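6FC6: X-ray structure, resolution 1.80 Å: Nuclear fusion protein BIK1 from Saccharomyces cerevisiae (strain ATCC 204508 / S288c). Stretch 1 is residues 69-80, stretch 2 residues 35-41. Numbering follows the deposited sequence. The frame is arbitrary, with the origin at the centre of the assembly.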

# COMPACT_ATOMS: atom_id res chain seq x y z
N PHE A 69 -0.44 2.40 4.57
CA PHE A 69 0.94 2.07 4.27
C PHE A 69 1.28 0.82 5.05
O PHE A 69 1.14 0.84 6.25
CB PHE A 69 1.93 3.16 4.64
CG PHE A 69 1.81 4.37 3.78
CD1 PHE A 69 2.31 4.35 2.47
CD2 PHE A 69 1.17 5.52 4.23
CE1 PHE A 69 2.18 5.45 1.63
CE2 PHE A 69 1.03 6.62 3.39
CZ PHE A 69 1.55 6.59 2.08
N ILE A 70 1.74 -0.24 4.38
CA ILE A 70 2.12 -1.49 5.04
C ILE A 70 3.57 -1.77 4.71
O ILE A 70 3.96 -1.61 3.57
CB ILE A 70 1.31 -2.65 4.52
CG1 ILE A 70 -0.18 -2.37 4.70
CG2 ILE A 70 1.70 -3.95 5.32
CD1 ILE A 70 -1.08 -3.39 4.00
N GLN A 71 4.35 -2.24 5.67
CA GLN A 71 5.77 -2.57 5.40
C GLN A 71 5.82 -3.59 4.31
O GLN A 71 5.06 -4.58 4.33
CB GLN A 71 6.41 -3.15 6.63
CG GLN A 71 6.54 -2.16 7.77
CD GLN A 71 7.32 -2.79 8.92
OE1 GLN A 71 7.30 -4.00 9.12
NE2 GLN A 71 8.01 -1.96 9.68
N LEU A 72 6.57 -3.28 3.28
CA LEU A 72 6.59 -4.09 2.08
C LEU A 72 6.86 -5.58 2.35
O LEU A 72 6.29 -6.44 1.68
CB LEU A 72 7.57 -3.53 1.09
CG LEU A 72 7.76 -4.32 -0.20
CD1 LEU A 72 6.46 -4.35 -1.01
CD2 LEU A 72 8.90 -3.72 -1.02
N GLN A 73 7.74 -5.88 3.29
CA GLN A 73 8.09 -7.28 3.57
C GLN A 73 6.90 -8.10 3.99
O GLN A 73 6.85 -9.32 3.74
CB GLN A 73 9.24 -7.40 4.56
CG GLN A 73 9.06 -6.60 5.85
CD GLN A 73 9.60 -5.17 5.74
OE1 GLN A 73 9.71 -4.55 4.65
NE2 GLN A 73 9.97 -4.63 6.89
N LYS A 74 5.91 -7.45 4.63
CA LYS A 74 4.71 -8.15 5.06
C LYS A 74 3.81 -8.59 3.95
O LYS A 74 3.04 -9.50 4.08
CB LYS A 74 3.90 -7.29 6.04
CG LYS A 74 4.65 -7.01 7.33
CD LYS A 74 3.82 -6.09 8.18
CE LYS A 74 4.60 -5.61 9.40
NZ LYS A 74 3.84 -4.54 10.14
N VAL A 75 3.87 -7.92 2.81
CA VAL A 75 2.97 -8.25 1.69
C VAL A 75 3.69 -8.62 0.40
O VAL A 75 3.04 -8.83 -0.60
CB VAL A 75 1.94 -7.12 1.45
CG1 VAL A 75 0.99 -7.03 2.63
CG2 VAL A 75 2.63 -5.79 1.21
N ALA A 76 5.01 -8.70 0.42
CA ALA A 76 5.75 -8.95 -0.83
C ALA A 76 5.32 -10.23 -1.53
O ALA A 76 5.11 -10.19 -2.72
CB ALA A 76 7.26 -9.00 -0.56
N SER A 77 5.18 -11.34 -0.79
CA SER A 77 4.76 -12.58 -1.47
C SER A 77 3.34 -12.49 -2.02
O SER A 77 3.06 -12.99 -3.14
CB SER A 77 4.92 -13.83 -0.58
OG SER A 77 4.24 -13.63 0.63
N LEU A 78 2.45 -11.78 -1.31
CA LEU A 78 1.09 -11.58 -1.83
C LEU A 78 1.11 -10.81 -3.11
O LEU A 78 0.38 -11.15 -4.04
CB LEU A 78 0.21 -10.88 -0.81
CG LEU A 78 0.11 -11.63 0.52
CD1 LEU A 78 -0.52 -10.78 1.62
CD2 LEU A 78 -0.68 -12.90 0.33
N ILE A 79 1.99 -9.81 -3.22
CA ILE A 79 2.04 -9.01 -4.43
C ILE A 79 2.63 -9.82 -5.60
O ILE A 79 2.16 -9.73 -6.74
CB ILE A 79 2.89 -7.72 -4.21
CG1 ILE A 79 2.25 -6.85 -3.15
CG2 ILE A 79 3.03 -6.97 -5.52
CD1 ILE A 79 3.10 -5.64 -2.77
N GLU A 80 3.63 -10.61 -5.30
CA GLU A 80 4.23 -11.51 -6.30
C GLU A 80 3.20 -12.48 -6.89
O GLU A 80 3.14 -12.64 -8.08
CB GLU A 80 5.38 -12.32 -5.71
CG GLU A 80 6.09 -13.18 -6.76
CD GLU A 80 6.73 -12.37 -7.89
OE1 GLU A 80 7.04 -11.16 -7.71
OE2 GLU A 80 6.93 -12.95 -8.97
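Stretch 2 35-41: GMFAGVD

A small side chain in a β-strand can seat a helix against the sheet, and BIK1 offers a compact example. The methyl group of A38 lies at the apolar centre of the contact: its CB is 3.8 Å from V75 CG2, 4.4 Å from I79 CD1 and 4.5 Å from L72 CD1. V75 and I79, one turn apart on the helix, thus converge with L72 on a single alanine. The helix axis passes 7.3 Å from that of strand 37-41, with 67° between their N-to-C directions, a close approach that suits so short a side chain.

I70 points to the same sheet face as A38 and extends the apolar patch along the strand, its CD1 lying 4.1 Å from V40 CG2. On the face shared by F69 and G39, the lack of a side chain leaves the glycine backbone open to the ring, and F69 CD1 comes within 4.1 Å of G39 CA; a CB there would stand 3.6 Å from F69 CE1. Nearby, F69 CB packs 4.1 Å from F37 CD2.

The backbones fix this register. Strands 69-71 and 37-41 run antiparallel, their directions 148° apart, and I70 and A38 form the hydrogen-bonded pair: I70 N donates to A38 O, and A38 N to I70 O, both at 2.8 Å. The flanking pairs, F69 with G39 and Q71 with F37, are non-hydrogen-bonded. A third bond, from L72 N to M36 O at 2.9 Å and nearly linear, continues the ladder as stretch 1 turns from strand to helix; beside it, L72 CD2 rests 3.7 Å from M36 CB.

At the polar edge the link becomes indirect. One water accepts from M36 N at 2.8 Å and donates to Q73 OE1 at 2.9 Å, bridging the two stretches at the exposed side chain of Q73.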

# COMPACT_ATOMS: atom_id res chain seq x y z
N GLY A 35 12.44 1.95 5.71
CA GLY A 35 12.13 0.76 4.87
C GLY A 35 11.17 1.07 3.74
O GLY A 35 10.80 2.21 3.52
N MET A 36 10.78 0.03 3.01
CA MET A 36 9.93 0.17 1.87
C MET A 36 8.52 -0.16 2.29
O MET A 36 8.31 -0.90 3.21
CB MET A 36 10.39 -0.74 0.70
CG MET A 36 11.79 -0.41 0.15
SD MET A 36 11.82 1.25 -0.51
CE MET A 36 13.45 1.60 -1.18
N PHE A 37 7.55 0.43 1.61
CA PHE A 37 6.14 0.31 1.97
C PHE A 37 5.30 0.02 0.75
O PHE A 37 5.58 0.46 -0.35
CB PHE A 37 5.61 1.56 2.65
CG PHE A 37 6.16 1.76 4.03
CD1 PHE A 37 7.39 2.38 4.19
CD2 PHE A 37 5.52 1.28 5.13
CE1 PHE A 37 7.92 2.51 5.49
CE2 PHE A 37 6.04 1.41 6.40
CZ PHE A 37 7.27 1.99 6.56
N ALA A 38 4.21 -0.71 0.97
CA ALA A 38 3.17 -0.80 -0.04
C ALA A 38 2.07 0.15 0.41
O ALA A 38 1.65 0.08 1.56
CB ALA A 38 2.64 -2.20 -0.08
N GLY A 39 1.61 1.01 -0.47
CA GLY A 39 0.45 1.81 -0.23
C GLY A 39 -0.71 1.11 -0.91
O GLY A 39 -0.66 0.85 -2.13
N VAL A 40 -1.74 0.81 -0.13
CA VAL A 40 -2.91 0.14 -0.64
C VAL A 40 -4.19 0.89 -0.36
O VAL A 40 -4.29 1.60 0.62
CB VAL A 40 -3.05 -1.30 -0.08
CG1 VAL A 40 -1.80 -2.12 -0.23
CG2 VAL A 40 -3.42 -1.30 1.38
N ASP A 41 -5.18 0.72 -1.21
CA ASP A 41 -6.45 1.30 -0.98
C ASP A 41 -7.38 0.12 -0.57
O ASP A 41 -7.62 -0.79 -1.38
CB ASP A 41 -6.95 1.93 -2.25
CG ASP A 41 -8.30 2.69 -2.03
OD1 ASP A 41 -8.94 2.46 -1.01
OD2 ASP A 41 -8.70 3.51 -2.91
O HOH W 1 11.61 -2.59 3.76